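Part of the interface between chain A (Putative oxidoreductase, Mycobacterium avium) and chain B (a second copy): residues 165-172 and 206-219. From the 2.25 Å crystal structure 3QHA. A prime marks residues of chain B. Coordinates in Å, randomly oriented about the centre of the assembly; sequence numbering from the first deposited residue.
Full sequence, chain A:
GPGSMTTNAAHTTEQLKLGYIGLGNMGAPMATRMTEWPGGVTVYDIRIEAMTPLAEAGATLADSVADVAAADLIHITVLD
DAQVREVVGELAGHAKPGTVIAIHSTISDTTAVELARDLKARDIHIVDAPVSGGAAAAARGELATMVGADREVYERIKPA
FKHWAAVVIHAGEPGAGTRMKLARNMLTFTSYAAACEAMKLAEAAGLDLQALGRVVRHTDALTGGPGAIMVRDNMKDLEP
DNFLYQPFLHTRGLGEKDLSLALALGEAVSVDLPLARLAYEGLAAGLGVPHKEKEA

Chain A (165-172) AAVVIHAG
Chain B (206-219) GLDLQALGRVVRHT

A strand of chain A lies along a helix of chain B. Ala165 is extended (phi/psi -124/130), the chain turns a corner at Ala166 (-78/-30), and the strand that follows runs on through Gly172; from Val167 to His170 phi lies between -124 and -87° and psi between 101 and 132°, while its last two residues depart from these values, Ala171 at -77/-24 and Gly172 at 146/-150. In the conformation of Gly172 a CB would be jammed against the preceding carbonyl oxygen, so glycine suits it. In chain B, Gly206′ closes a Schellman motif with positive phi (78/25), which favours glycine. Leu207′ (-97/160) and Asp208′ (-85/118) are extended, and the helix runs from Leu209′ to Thr219′ and beyond, with phi/psi near -63/-44. Its backbone hydrogen bonds run from each N to the O four residues earlier, from Leu212′ N to Asp208′ O at 3.2 Å through Thr219′ N to Val215′ O at 2.9 Å. Asp208′ caps its start: with chi1 at 180°, OD1 accepts from Ala211′ N at 2.7 Å, satisfying an amide of the first turn that has no carbonyl partner.

The axes approach to 9.6 Å and run nearly antiparallel, at 156°. Every second strand residue meets about one helical turn: the CA atoms of Val167 and Val215′ are 7.2 Å apart, those of Ile169 and Ala211′ 6.8 Å, and those of Ala171 and Leu207′ 6.7 Å. The alternation of the strand matches this step, for Val167 and Ile169 point toward the helix while Val168 and His170, both with chi1 t, point away.

Ile169 sits at the middle of the register, its chi1 and chi2 both m. Its CG2 touches Ala211′ CB at 3.8 Å, and its CG1 meets Val215′ CG2, also at 3.8 Å. Alanine's short side chain, pointing toward the strand, accompanies the close backbone approach here, and the branched isoleucine can reach both helix residues. Its CD1 lies 3.8 Å from Arg214′ NH2, near the guanidinium plane at its edge. Arg214′ (m, t, m, chi4 -89°) is exposed as a whole, and the edge of its guanidinium borders the apolar patch.

Toward the start of the strand, Val167 (chi1 t) places CG2 over one face of the His218′ ring, 3.9 Å from the centroid and 15° off the normal, a CH-pi contact that suits a methyl group and a flat aromatic ring. His218′ has chi1 t and chi2 77°; its NE2 is hydrogen-bonded elsewhere in the structure. CG1 of Val167 is 4.4 Å from Val215′ CG2, a looser apolar contact, with Val215′ also at chi1 t. Ala166 CB approaches the same imidazole obliquely, 3.8 Å from His218′ CE1.

At the other end, Leu207′ (m, t) leaves its backbone sideways, yet its end comes nearer, bringing CD2 to 3.9 Å from Ala171 O. No direct hydrogen bond joins the stretches; instead a water donates to Ala171 O at 2.6 Å and accepts from Asp208′ N at 3.1 Å, bridging the two backbones. Together the stretches bury 341 Å², mostly through apolar packing.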

ATOM      1  N   ALA A 165     -11.188 -18.105  -1.395  1.00 22.02           N
ATOM      2  CA  ALA A 165     -10.471 -17.000  -2.035  1.00 21.70           C
ATOM      3  C   ALA A 165     -11.439 -16.130  -2.825  1.00 22.02           C
ATOM      4  O   ALA A 165     -12.233 -16.642  -3.612  1.00 22.30           O
ATOM      5  CB  ALA A 165      -9.389 -17.533  -2.956  1.00 21.17           C
ATOM      6  N   ALA A 166     -11.372 -14.820  -2.602  1.00 22.17           N
ATOM      7  CA  ALA A 166     -12.153 -13.856  -3.374  1.00 22.53           C
ATOM      8  C   ALA A 166     -11.513 -13.625  -4.738  1.00 22.33           C
ATOM      9  O   ALA A 166     -12.207 -13.311  -5.707  1.00 22.79           O
ATOM     10  CB  ALA A 166     -12.275 -12.538  -2.620  1.00 22.76           C
ATOM     11  N   VAL A 167     -10.189 -13.766  -4.810  1.00 21.87           N
ATOM     12  CA  VAL A 167      -9.460 -13.628  -6.070  1.00 21.60           C
ATOM     13  C   VAL A 167      -8.649 -14.885  -6.351  1.00 21.35           C
ATOM     14  O   VAL A 167      -7.754 -15.241  -5.584  1.00 21.04           O
ATOM     15  CB  VAL A 167      -8.519 -12.409  -6.056  1.00 21.49           C
ATOM     16  CG1 VAL A 167      -7.648 -12.395  -7.303  1.00 21.27           C
ATOM     17  CG2 VAL A 167      -9.324 -11.123  -5.963  1.00 21.74           C
ATOM     18  N   VAL A 168      -8.975 -15.553  -7.455  1.00 21.63           N
ATOM     19  CA  VAL A 168      -8.272 -16.760  -7.873  1.00 21.50           C
ATOM     20  C   VAL A 168      -7.665 -16.534  -9.250  1.00 21.90           C
ATOM     21  O   VAL A 168      -8.387 -16.381 -10.238  1.00 22.34           O
ATOM     22  CB  VAL A 168      -9.218 -17.974  -7.915  1.00 21.77           C
ATOM     23  CG1 VAL A 168      -8.480 -19.218  -8.417  1.00 21.31           C
ATOM     24  CG2 VAL A 168      -9.827 -18.216  -6.532  1.00 21.28           C
ATOM     25  N   ILE A 169      -6.335 -16.506  -9.299  1.00 22.01           N
ATOM     26  CA  ILE A 169      -5.591 -16.305 -10.533  1.00 22.38           C
ATOM     27  C   ILE A 169      -4.964 -17.612 -10.996  1.00 22.66           C
ATOM     28  O   ILE A 169      -4.337 -18.323 -10.210  1.00 22.26           O
ATOM     29  CB  ILE A 169      -4.449 -15.268 -10.336  1.00 22.18           C
ATOM     30  CG1 ILE A 169      -5.010 -13.892  -9.950  1.00 22.30           C
ATOM     31  CG2 ILE A 169      -3.594 -15.152 -11.593  1.00 22.45           C
ATOM     32  CD1 ILE A 169      -6.143 -13.398 -10.827  1.00 21.91           C
ATOM     33  N   HIS A 170      -5.140 -17.926 -12.276  1.00 23.65           N
ATOM     34  CA  HIS A 170      -4.377 -18.991 -12.910  1.00 24.22           C
ATOM     35  C   HIS A 170      -3.080 -18.374 -13.417  1.00 24.34           C
ATOM     36  O   HIS A 170      -3.064 -17.717 -14.459  1.00 24.94           O
ATOM     37  CB  HIS A 170      -5.161 -19.627 -14.058  1.00 24.96           C
ATOM     38  CG  HIS A 170      -4.468 -20.800 -14.680  1.00 25.88           C
ATOM     39  ND1 HIS A 170      -4.605 -21.122 -16.012  1.00 27.41           N
ATOM     40  CD2 HIS A 170      -3.620 -21.716 -14.158  1.00 26.21           C
ATOM     41  CE1 HIS A 170      -3.880 -22.194 -16.281  1.00 28.05           C
ATOM     42  NE2 HIS A 170      -3.268 -22.572 -15.172  1.00 27.38           N
ATOM     43  N   ALA A 171      -2.001 -18.573 -12.665  1.00 24.09           N
ATOM     44  CA  ALA A 171      -0.727 -17.910 -12.949  1.00 24.12           C
ATOM     45  C   ALA A 171       0.021 -18.545 -14.122  1.00 24.61           C
ATOM     46  O   ALA A 171       0.836 -17.889 -14.768  1.00 24.88           O
ATOM     47  CB  ALA A 171       0.150 -17.909 -11.709  1.00 23.70           C
ATOM     48  N   GLY A 172      -0.263 -19.816 -14.391  1.00 24.87           N
ATOM     49  CA  GLY A 172       0.436 -20.580 -15.428  1.00 25.44           C
ATOM     50  C   GLY A 172       0.569 -22.034 -15.009  1.00 25.55           C
ATOM     51  O   GLY A 172      -0.275 -22.553 -14.273  1.00 25.50           O
TER
ATOM     52  N   GLY B 206       7.428 -14.227 -17.326  1.00 26.52           N
ATOM     53  CA  GLY B 206       6.317 -14.655 -18.182  1.00 26.65           C
ATOM     54  C   GLY B 206       4.939 -14.579 -17.546  1.00 26.37           C
ATOM     55  O   GLY B 206       4.022 -15.293 -17.958  1.00 26.55           O
ATOM     56  N   LEU B 207       4.782 -13.706 -16.555  1.00 25.96           N
ATOM     57  CA  LEU B 207       3.525 -13.594 -15.822  1.00 25.62           C
ATOM     58  C   LEU B 207       2.657 -12.458 -16.358  1.00 25.48           C
ATOM     59  O   LEU B 207       3.146 -11.542 -17.018  1.00 25.34           O
ATOM     60  CB  LEU B 207       3.798 -13.387 -14.330  1.00 25.34           C
ATOM     61  CG  LEU B 207       4.633 -14.486 -13.664  1.00 25.29           C
ATOM     62  CD1 LEU B 207       5.072 -14.057 -12.276  1.00 24.99           C
ATOM     63  CD2 LEU B 207       3.861 -15.796 -13.606  1.00 25.02           C
ATOM     64  N   ASP B 208       1.365 -12.539 -16.056  1.00 25.41           N
ATOM     65  CA  ASP B 208       0.378 -11.556 -16.495  1.00 25.36           C
ATOM     66  C   ASP B 208       0.345 -10.379 -15.516  1.00 24.75           C
ATOM     67  O   ASP B 208       0.027 -10.555 -14.337  1.00 24.56           O
ATOM     68  CB  ASP B 208      -0.996 -12.234 -16.589  1.00 25.66           C
ATOM     69  CG  ASP B 208      -2.096 -11.291 -17.031  1.00 26.44           C
ATOM     70  OD1 ASP B 208      -2.755 -10.694 -16.160  1.00 26.64           O
ATOM     71  OD2 ASP B 208      -2.324 -11.170 -18.252  1.00 29.48           O
ATOM     72  N   LEU B 209       0.670  -9.186 -16.013  1.00 24.31           N
ATOM     73  CA  LEU B 209       0.733  -7.987 -15.180  1.00 23.92           C
ATOM     74  C   LEU B 209      -0.641  -7.518 -14.684  1.00 23.47           C
ATOM     75  O   LEU B 209      -0.755  -7.046 -13.554  1.00 23.10           O
ATOM     76  CB  LEU B 209       1.443  -6.850 -15.927  1.00 24.01           C
ATOM     77  CG  LEU B 209       2.902  -7.097 -16.329  1.00 24.59           C
ATOM     78  CD1 LEU B 209       3.552  -5.799 -16.795  1.00 25.12           C
ATOM     79  CD2 LEU B 209       3.714  -7.710 -15.188  1.00 25.17           C
ATOM     80  N   GLN B 210      -1.671  -7.649 -15.518  1.00 23.20           N
ATOM     81  CA  GLN B 210      -3.039  -7.295 -15.117  1.00 22.89           C
ATOM     82  C   GLN B 210      -3.435  -8.045 -13.844  1.00 22.72           C
ATOM     83  O   GLN B 210      -3.947  -7.447 -12.895  1.00 22.55           O
ATOM     84  CB  GLN B 210      -4.048  -7.606 -16.235  1.00 23.02           C
ATOM     85  CG  GLN B 210      -3.893  -6.761 -17.493  1.00 22.88           C
ATOM     86  CD  GLN B 210      -4.805  -7.213 -18.624  1.00 22.82           C
ATOM     87  OE1 GLN B 210      -6.011  -7.387 -18.438  1.00 22.82           O
ATOM     88  NE2 GLN B 210      -4.230  -7.398 -19.805  1.00 22.15           N
ATOM     89  N   ALA B 211      -3.173  -9.352 -13.832  1.00 22.61           N
ATOM     90  CA  ALA B 211      -3.493 -10.209 -12.689  1.00 22.51           C
ATOM     91  C   ALA B 211      -2.676  -9.835 -11.455  1.00 22.16           C
ATOM     92  O   ALA B 211      -3.211  -9.800 -10.345  1.00 22.16           O
ATOM     93  CB  ALA B 211      -3.272 -11.685 -13.047  1.00 22.70           C
ATOM     94  N   LEU B 212      -1.386  -9.558 -11.651  1.00 21.98           N
ATOM     95  CA  LEU B 212      -0.505  -9.156 -10.550  1.00 21.65           C
ATOM     96  C   LEU B 212      -1.032  -7.901  -9.861  1.00 21.57           C
ATOM     97  O   LEU B 212      -1.046  -7.822  -8.632  1.00 21.26           O
ATOM     98  CB  LEU B 212       0.928  -8.915 -11.042  1.00 21.54           C
ATOM     99  CG  LEU B 212       1.913  -8.356 -10.000  1.00 21.00           C
ATOM    100  CD1 LEU B 212       2.039  -9.297  -8.808  1.00 20.02           C
ATOM    101  CD2 LEU B 212       3.275  -8.076 -10.622  1.00 20.18           C
ATOM    102  N   GLY B 213      -1.460  -6.926 -10.660  1.00 21.80           N
ATOM    103  CA  GLY B 213      -2.037  -5.695 -10.136  1.00 21.74           C
ATOM    104  C   GLY B 213      -3.311  -5.946  -9.352  1.00 21.94           C
ATOM    105  O   GLY B 213      -3.495  -5.386  -8.272  1.00 21.92           O
ATOM    106  N   ARG B 214      -4.187  -6.797  -9.883  1.00 22.32           N
ATOM    107  CA  ARG B 214      -5.431  -7.130  -9.184  1.00 22.62           C
ATOM    108  C   ARG B 214      -5.144  -7.759  -7.817  1.00 22.31           C
ATOM    109  O   ARG B 214      -5.793  -7.410  -6.835  1.00 22.37           O
ATOM    110  CB  ARG B 214      -6.346  -8.029 -10.038  1.00 22.95           C
ATOM    111  CG  ARG B 214      -7.152  -7.245 -11.087  1.00 24.21           C
ATOM    112  CD  ARG B 214      -8.248  -8.073 -11.779  1.00 25.41           C
ATOM    113  NE  ARG B 214      -7.798  -9.399 -12.212  1.00 26.94           N
ATOM    114  CZ  ARG B 214      -7.241  -9.686 -13.392  1.00 27.81           C
ATOM    115  NH1 ARG B 214      -7.028  -8.741 -14.305  1.00 28.01           N
ATOM    116  NH2 ARG B 214      -6.884 -10.939 -13.660  1.00 28.19           N
ATOM    117  N   VAL B 215      -4.158  -8.653  -7.750  1.00 22.16           N
ATOM    118  CA  VAL B 215      -3.786  -9.284  -6.481  1.00 22.01           C
ATOM    119  C   VAL B 215      -3.239  -8.254  -5.495  1.00 21.78           C
ATOM    120  O   VAL B 215      -3.630  -8.243  -4.328  1.00 21.73           O
ATOM    121  CB  VAL B 215      -2.751 -10.414  -6.677  1.00 22.15           C
ATOM    122  CG1 VAL B 215      -2.260 -10.942  -5.328  1.00 21.83           C
ATOM    123  CG2 VAL B 215      -3.352 -11.541  -7.505  1.00 22.21           C
ATOM    124  N   VAL B 216      -2.353  -7.384  -5.975  1.00 21.62           N
ATOM    125  CA  VAL B 216      -1.751  -6.349  -5.134  1.00 21.31           C
ATOM    126  C   VAL B 216      -2.821  -5.463  -4.499  1.00 21.40           C
ATOM    127  O   VAL B 216      -2.849  -5.297  -3.279  1.00 21.29           O
ATOM    128  CB  VAL B 216      -0.764  -5.466  -5.937  1.00 21.32           C
ATOM    129  CG1 VAL B 216      -0.327  -4.249  -5.116  1.00 20.65           C
ATOM    130  CG2 VAL B 216       0.449  -6.287  -6.370  1.00 21.02           C
ATOM    131  N   ARG B 217      -3.701  -4.911  -5.331  1.00 21.43           N
ATOM    132  CA  ARG B 217      -4.735  -3.997  -4.854  1.00 21.41           C
ATOM    133  C   ARG B 217      -5.726  -4.692  -3.923  1.00 21.62           C
ATOM    134  O   ARG B 217      -6.132  -4.122  -2.912  1.00 21.35           O
ATOM    135  CB  ARG B 217      -5.466  -3.350  -6.032  1.00 21.42           C
ATOM    136  CG  ARG B 217      -4.584  -2.410  -6.844  1.00 21.41           C
ATOM    137  CD  ARG B 217      -5.376  -1.677  -7.914  1.00 21.43           C
ATOM    138  NE  ARG B 217      -5.731  -2.547  -9.034  1.00 21.91           N
ATOM    139  CZ  ARG B 217      -4.935  -2.841 -10.064  1.00 22.07           C
ATOM    140  NH1 ARG B 217      -3.700  -2.349 -10.142  1.00 21.99           N
ATOM    141  NH2 ARG B 217      -5.379  -3.643 -11.029  1.00 21.97           N
ATOM    142  N   HIS B 218      -6.101  -5.926  -4.250  1.00 21.98           N
ATOM    143  CA  HIS B 218      -7.042  -6.660  -3.413  1.00 22.27           C
ATOM    144  C   HIS B 218      -6.462  -6.930  -2.032  1.00 22.41           C
ATOM    145  O   HIS B 218      -7.121  -6.692  -1.019  1.00 22.24           O
ATOM    146  CB  HIS B 218      -7.451  -7.985  -4.049  1.00 22.47           C
ATOM    147  CG  HIS B 218      -8.328  -8.815  -3.167  1.00 22.75           C
ATOM    148  ND1 HIS B 218      -9.667  -8.545  -2.988  1.00 22.57           N
ATOM    149  CD2 HIS B 218      -8.051  -9.884  -2.383  1.00 23.09           C
ATOM    150  CE1 HIS B 218     -10.182  -9.423  -2.147  1.00 23.03           C
ATOM    151  NE2 HIS B 218      -9.224 -10.250  -1.769  1.00 23.38           N
ATOM    152  N   THR B 219      -5.229  -7.426  -1.999  1.00 22.58           N
ATOM    153  CA  THR B 219      -4.605  -7.830  -0.746  1.00 22.78           C
ATOM    154  C   THR B 219      -4.223  -6.628   0.121  1.00 23.04           C
ATOM    155  O   THR B 219      -4.281  -6.705   1.351  1.00 23.11           O
ATOM    156  CB  THR B 219      -3.388  -8.742  -0.999  1.00 22.87           C
ATOM    157  OG1 THR B 219      -2.485  -8.116  -1.922  1.00 22.40           O
ATOM    158  CG2 THR B 219      -3.857 -10.070  -1.583  1.00 22.82           C
TER
HETATM  159  O   HOH W   1       0.419 -15.350 -15.249  1.00 16.54           O